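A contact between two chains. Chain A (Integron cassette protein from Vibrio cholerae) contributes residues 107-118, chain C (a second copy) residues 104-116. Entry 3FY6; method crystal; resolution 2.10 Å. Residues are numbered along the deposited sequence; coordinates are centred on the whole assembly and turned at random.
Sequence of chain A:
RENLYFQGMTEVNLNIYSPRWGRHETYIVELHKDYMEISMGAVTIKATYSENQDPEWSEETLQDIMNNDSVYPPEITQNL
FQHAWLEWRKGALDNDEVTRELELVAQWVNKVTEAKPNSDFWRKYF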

# COMPACT_ATOMS: atom_id res chain seq x y z
N GLN A 107 -6.29 7.41 9.88
CA GLN A 107 -7.21 8.17 9.06
C GLN A 107 -6.91 8.01 7.57
O GLN A 107 -7.83 7.88 6.75
CB GLN A 107 -7.15 9.65 9.46
CG GLN A 107 -8.01 10.59 8.63
CD GLN A 107 -7.78 12.04 9.01
OE1 GLN A 107 -7.48 12.35 10.17
NE2 GLN A 107 -7.91 12.94 8.05
N TRP A 108 -5.62 8.01 7.24
CA TRP A 108 -5.19 7.79 5.86
C TRP A 108 -5.61 6.40 5.38
O TRP A 108 -6.18 6.24 4.30
CB TRP A 108 -3.67 7.92 5.77
CG TRP A 108 -3.12 7.84 4.37
CD1 TRP A 108 -3.72 8.25 3.22
CD2 TRP A 108 -1.81 7.38 3.99
NE1 TRP A 108 -2.89 8.06 2.15
CE2 TRP A 108 -1.71 7.51 2.59
CE3 TRP A 108 -0.73 6.84 4.70
CZ2 TRP A 108 -0.58 7.13 1.89
CZ3 TRP A 108 0.40 6.47 3.99
CH2 TRP A 108 0.47 6.63 2.61
N VAL A 109 -5.30 5.38 6.17
CA VAL A 109 -5.71 4.03 5.84
C VAL A 109 -7.22 3.98 5.60
O VAL A 109 -7.67 3.38 4.62
CB VAL A 109 -5.29 3.03 6.92
CG1 VAL A 109 -5.89 1.65 6.66
CG2 VAL A 109 -3.76 2.95 7.00
N ASN A 110 -8.00 4.63 6.46
CA ASN A 110 -9.45 4.61 6.26
C ASN A 110 -9.86 5.26 4.94
O ASN A 110 -10.74 4.77 4.24
CB ASN A 110 -10.20 5.22 7.47
CG ASN A 110 -10.06 4.37 8.74
OD1 ASN A 110 -10.06 4.89 9.86
ND2 ASN A 110 -9.90 3.06 8.56
N LYS A 111 -9.18 6.34 4.56
CA LYS A 111 -9.49 6.98 3.28
C LYS A 111 -9.17 6.08 2.09
O LYS A 111 -9.88 6.06 1.09
CB LYS A 111 -8.74 8.32 3.16
CG LYS A 111 -9.34 9.44 4.00
CD LYS A 111 -8.54 10.72 3.82
CE LYS A 111 -8.83 11.76 4.90
NZ LYS A 111 -7.88 12.91 4.81
N VAL A 112 -8.07 5.34 2.20
CA VAL A 112 -7.66 4.39 1.16
C VAL A 112 -8.74 3.33 0.96
O VAL A 112 -9.18 3.07 -0.16
CB VAL A 112 -6.33 3.73 1.56
CG1 VAL A 112 -5.95 2.62 0.56
CG2 VAL A 112 -5.23 4.80 1.63
N THR A 113 -9.19 2.75 2.07
CA THR A 113 -10.23 1.72 2.06
C THR A 113 -11.50 2.26 1.41
O THR A 113 -12.08 1.62 0.53
CB THR A 113 -10.53 1.26 3.49
OG1 THR A 113 -9.35 0.66 4.05
CG2 THR A 113 -11.70 0.25 3.51
N GLU A 114 -11.91 3.44 1.84
CA GLU A 114 -13.11 4.09 1.33
C GLU A 114 -13.02 4.34 -0.18
O GLU A 114 -14.01 4.27 -0.89
CB GLU A 114 -13.35 5.41 2.09
CG GLU A 114 -14.46 6.28 1.52
CD GLU A 114 -14.52 7.67 2.18
OE1 GLU A 114 -13.46 8.19 2.61
OE2 GLU A 114 -15.63 8.24 2.27
N ALA A 115 -11.81 4.63 -0.66
CA ALA A 115 -11.61 4.96 -2.07
C ALA A 115 -11.29 3.74 -2.95
O ALA A 115 -11.06 3.89 -4.14
CB ALA A 115 -10.52 6.02 -2.21
N LYS A 116 -11.24 2.55 -2.36
CA LYS A 116 -10.92 1.35 -3.12
C LYS A 116 -11.83 1.20 -4.35
O LYS A 116 -13.02 1.45 -4.27
CB LYS A 116 -11.05 0.12 -2.23
CG LYS A 116 -10.48 -1.16 -2.81
CD LYS A 116 -10.58 -2.31 -1.81
CE LYS A 116 -12.02 -2.79 -1.65
NZ LYS A 116 -12.15 -3.86 -0.61
N PRO A 117 -11.26 0.79 -5.51
CA PRO A 117 -12.07 0.62 -6.72
C PRO A 117 -13.31 -0.24 -6.45
O PRO A 117 -13.21 -1.31 -5.85
CB PRO A 117 -11.12 -0.12 -7.66
CG PRO A 117 -9.77 0.33 -7.24
CD PRO A 117 -9.85 0.44 -5.73
N ASN A 118 -14.46 0.23 -6.91
CA ASN A 118 -15.73 -0.43 -6.60
C ASN A 118 -16.52 -0.84 -7.83
O ASN A 118 -17.73 -1.04 -7.76
CB ASN A 118 -16.58 0.48 -5.71
CG ASN A 118 -17.77 -0.25 -5.11
OD1 ASN A 118 -17.64 -1.35 -4.58
ND2 ASN A 118 -18.94 0.38 -5.20
N LEU C 104 -9.00 2.69 -13.09
CA LEU C 104 -9.56 2.75 -11.73
C LEU C 104 -8.49 2.50 -10.68
O LEU C 104 -8.50 3.12 -9.62
CB LEU C 104 -10.72 1.77 -11.55
CG LEU C 104 -12.04 2.21 -12.19
CD1 LEU C 104 -13.05 1.08 -12.11
CD2 LEU C 104 -12.58 3.46 -11.51
N VAL C 105 -7.56 1.60 -10.99
CA VAL C 105 -6.46 1.33 -10.09
C VAL C 105 -5.57 2.57 -9.97
O VAL C 105 -5.16 2.96 -8.87
CB VAL C 105 -5.64 0.09 -10.54
CG1 VAL C 105 -4.44 -0.13 -9.63
CG2 VAL C 105 -6.53 -1.15 -10.54
N ALA C 106 -5.29 3.21 -11.10
CA ALA C 106 -4.45 4.41 -11.10
C ALA C 106 -5.12 5.53 -10.33
O ALA C 106 -4.47 6.27 -9.59
CB ALA C 106 -4.14 4.86 -12.53
N GLN C 107 -6.43 5.66 -10.51
CA GLN C 107 -7.21 6.65 -9.78
C GLN C 107 -7.11 6.41 -8.27
O GLN C 107 -6.95 7.35 -7.50
CB GLN C 107 -8.68 6.60 -10.21
CG GLN C 107 -9.49 7.79 -9.72
CD GLN C 107 -10.94 7.72 -10.15
OE1 GLN C 107 -11.64 6.75 -9.86
NE2 GLN C 107 -11.40 8.75 -10.85
N TRP C 108 -7.21 5.15 -7.87
CA TRP C 108 -7.04 4.78 -6.48
C TRP C 108 -5.66 5.19 -5.97
O TRP C 108 -5.54 5.84 -4.94
CB TRP C 108 -7.21 3.28 -6.30
CG TRP C 108 -7.30 2.86 -4.86
CD1 TRP C 108 -7.85 3.56 -3.82
CD2 TRP C 108 -6.86 1.62 -4.32
NE1 TRP C 108 -7.77 2.83 -2.66
CE2 TRP C 108 -7.16 1.63 -2.94
CE3 TRP C 108 -6.23 0.49 -4.86
CZ2 TRP C 108 -6.85 0.57 -2.10
CZ3 TRP C 108 -5.93 -0.56 -4.03
CH2 TRP C 108 -6.24 -0.52 -2.67
N VAL C 109 -4.62 4.82 -6.71
CA VAL C 109 -3.26 5.17 -6.31
C VAL C 109 -3.11 6.68 -6.14
O VAL C 109 -2.54 7.15 -5.15
CB VAL C 109 -2.24 4.66 -7.33
CG1 VAL C 109 -0.84 5.17 -7.00
CG2 VAL C 109 -2.29 3.13 -7.41
N ASN C 110 -3.63 7.45 -7.09
CA ASN C 110 -3.59 8.90 -6.99
C ASN C 110 -4.36 9.44 -5.79
O ASN C 110 -3.95 10.43 -5.17
CB ASN C 110 -4.09 9.55 -8.29
CG ASN C 110 -3.15 9.32 -9.46
OD1 ASN C 110 -3.55 9.33 -10.62
ND2 ASN C 110 -1.89 9.09 -9.15
N LYS C 111 -5.48 8.81 -5.46
CA LYS C 111 -6.27 9.20 -4.29
C LYS C 111 -5.51 8.93 -3.00
O LYS C 111 -5.55 9.73 -2.07
CB LYS C 111 -7.62 8.46 -4.24
CG LYS C 111 -8.70 9.02 -5.17
CD LYS C 111 -10.05 8.35 -4.89
CE LYS C 111 -11.07 8.66 -5.97
NZ LYS C 111 -12.26 7.75 -5.87
N VAL C 112 -4.84 7.79 -2.96
CA VAL C 112 -3.99 7.43 -1.83
C VAL C 112 -2.92 8.51 -1.64
O VAL C 112 -2.70 9.00 -0.54
CB VAL C 112 -3.33 6.07 -2.07
CG1 VAL C 112 -2.24 5.80 -1.05
CG2 VAL C 112 -4.39 4.96 -2.06
N THR C 113 -2.27 8.89 -2.74
CA THR C 113 -1.25 9.91 -2.68
C THR C 113 -1.85 11.23 -2.20
O THR C 113 -1.32 11.86 -1.28
CB THR C 113 -0.55 10.07 -4.05
OG1 THR C 113 0.16 8.87 -4.36
CG2 THR C 113 0.42 11.23 -4.01
N GLU C 114 -2.97 11.62 -2.80
CA GLU C 114 -3.68 12.84 -2.43
C GLU C 114 -4.05 12.89 -0.95
O GLU C 114 -4.04 13.96 -0.34
CB GLU C 114 -4.95 12.99 -3.27
CG GLU C 114 -5.93 14.03 -2.74
CD GLU C 114 -7.34 13.90 -3.32
OE1 GLU C 114 -7.56 13.01 -4.17
OE2 GLU C 114 -8.22 14.68 -2.92
N ALA C 115 -4.38 11.74 -0.36
CA ALA C 115 -4.86 11.72 1.02
C ALA C 115 -3.77 11.52 2.06
O ALA C 115 -4.07 11.34 3.25
CB ALA C 115 -5.95 10.65 1.18
N LYS C 116 -2.50 11.52 1.65
CA LYS C 116 -1.40 11.32 2.59
C LYS C 116 -1.55 12.22 3.82
O LYS C 116 -2.06 13.34 3.72
CB LYS C 116 -0.04 11.60 1.94
CG LYS C 116 0.37 10.61 0.88
CD LYS C 116 1.88 10.60 0.66
CE LYS C 116 2.44 11.98 0.62
NZ LYS C 116 3.72 12.03 -0.14
O HOH W 1 -5.80 11.19 5.38
O HOH W 2 -10.46 5.47 -6.19

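The two copies of the integron cassette protein meet through the C-terminal ends of antiparallel helices, whose axes cross at 159° and approach to 9.4 Å. The register is nearly symmetric about V112, where the two CA atoms lie 5.6 Å apart, so most interactions occur twice.

Along chain A, the first residue to engage the partner is W108(A). Its CA-to-CB bond points sideways, but with chi1 at -175° (t) the indole extends to the end of the opposing helix, where NE1 of W108(A) donates a hydrogen bond to O of V112(C) at 2.9 Å, with an N-H...O angle of 153°. This carbonyl lies near the plane of the ring, at its edge, and is available because the helix is ending: within chain C it receives only a weak bond, from A115(C) N at 3.2 Å. One face of the indole is covered by the backbone of K116(C), whose CA sits 3.8 Å from the centroid of the five-membered ring of W108(A) and 18° off the ring normal, a CH-pi contact. CZ2 of W108(A) also packs against CG1 of V112(C) at 3.6 Å.

One turn on, K111(A) points toward chain C. Its aliphatic portion lies along A115(C), with CD of K111(A) 3.7 Å from CB of A115(C), while its ammonium reaches the same residue through water 1: NZ of K111(A) donates to the water at 2.8 Å, and the water donates to O of A115(C) at 2.7 Å.

V112(A) occupies the centre. Its CG2 meets CG2 of V112(C) at 3.8 Å, its CG1 lies 3.5 Å from CZ2 of W108(C), and its carbonyl O accepts the reciprocal hydrogen bond from NE1 of W108(C) at 2.9 Å. A side chain and a main-chain group of one residue thus both serve the partner's tryptophan.

A115(A) repeats the lysine arrangement in reverse. Its CB rests 3.6 Å from CD of K111(C), and its O accepts from water 2 at 2.7 Å, which in turn accepts from NZ of K111(C) at 2.9 Å.

Beyond the helix, K116(A) places its CA 3.8 Å from the centroid of the five-membered ring of W108(C), while its side-chain end leads away to a partner elsewhere in the structure. P117(A) adds to the same face: its CD lies 3.8 Å from that centroid and 3.5 Å from CD2 of W108(C). The proline also reaches the start of the chain C stretch, with CB of P117(A) 4.3 Å from CB of L104(C).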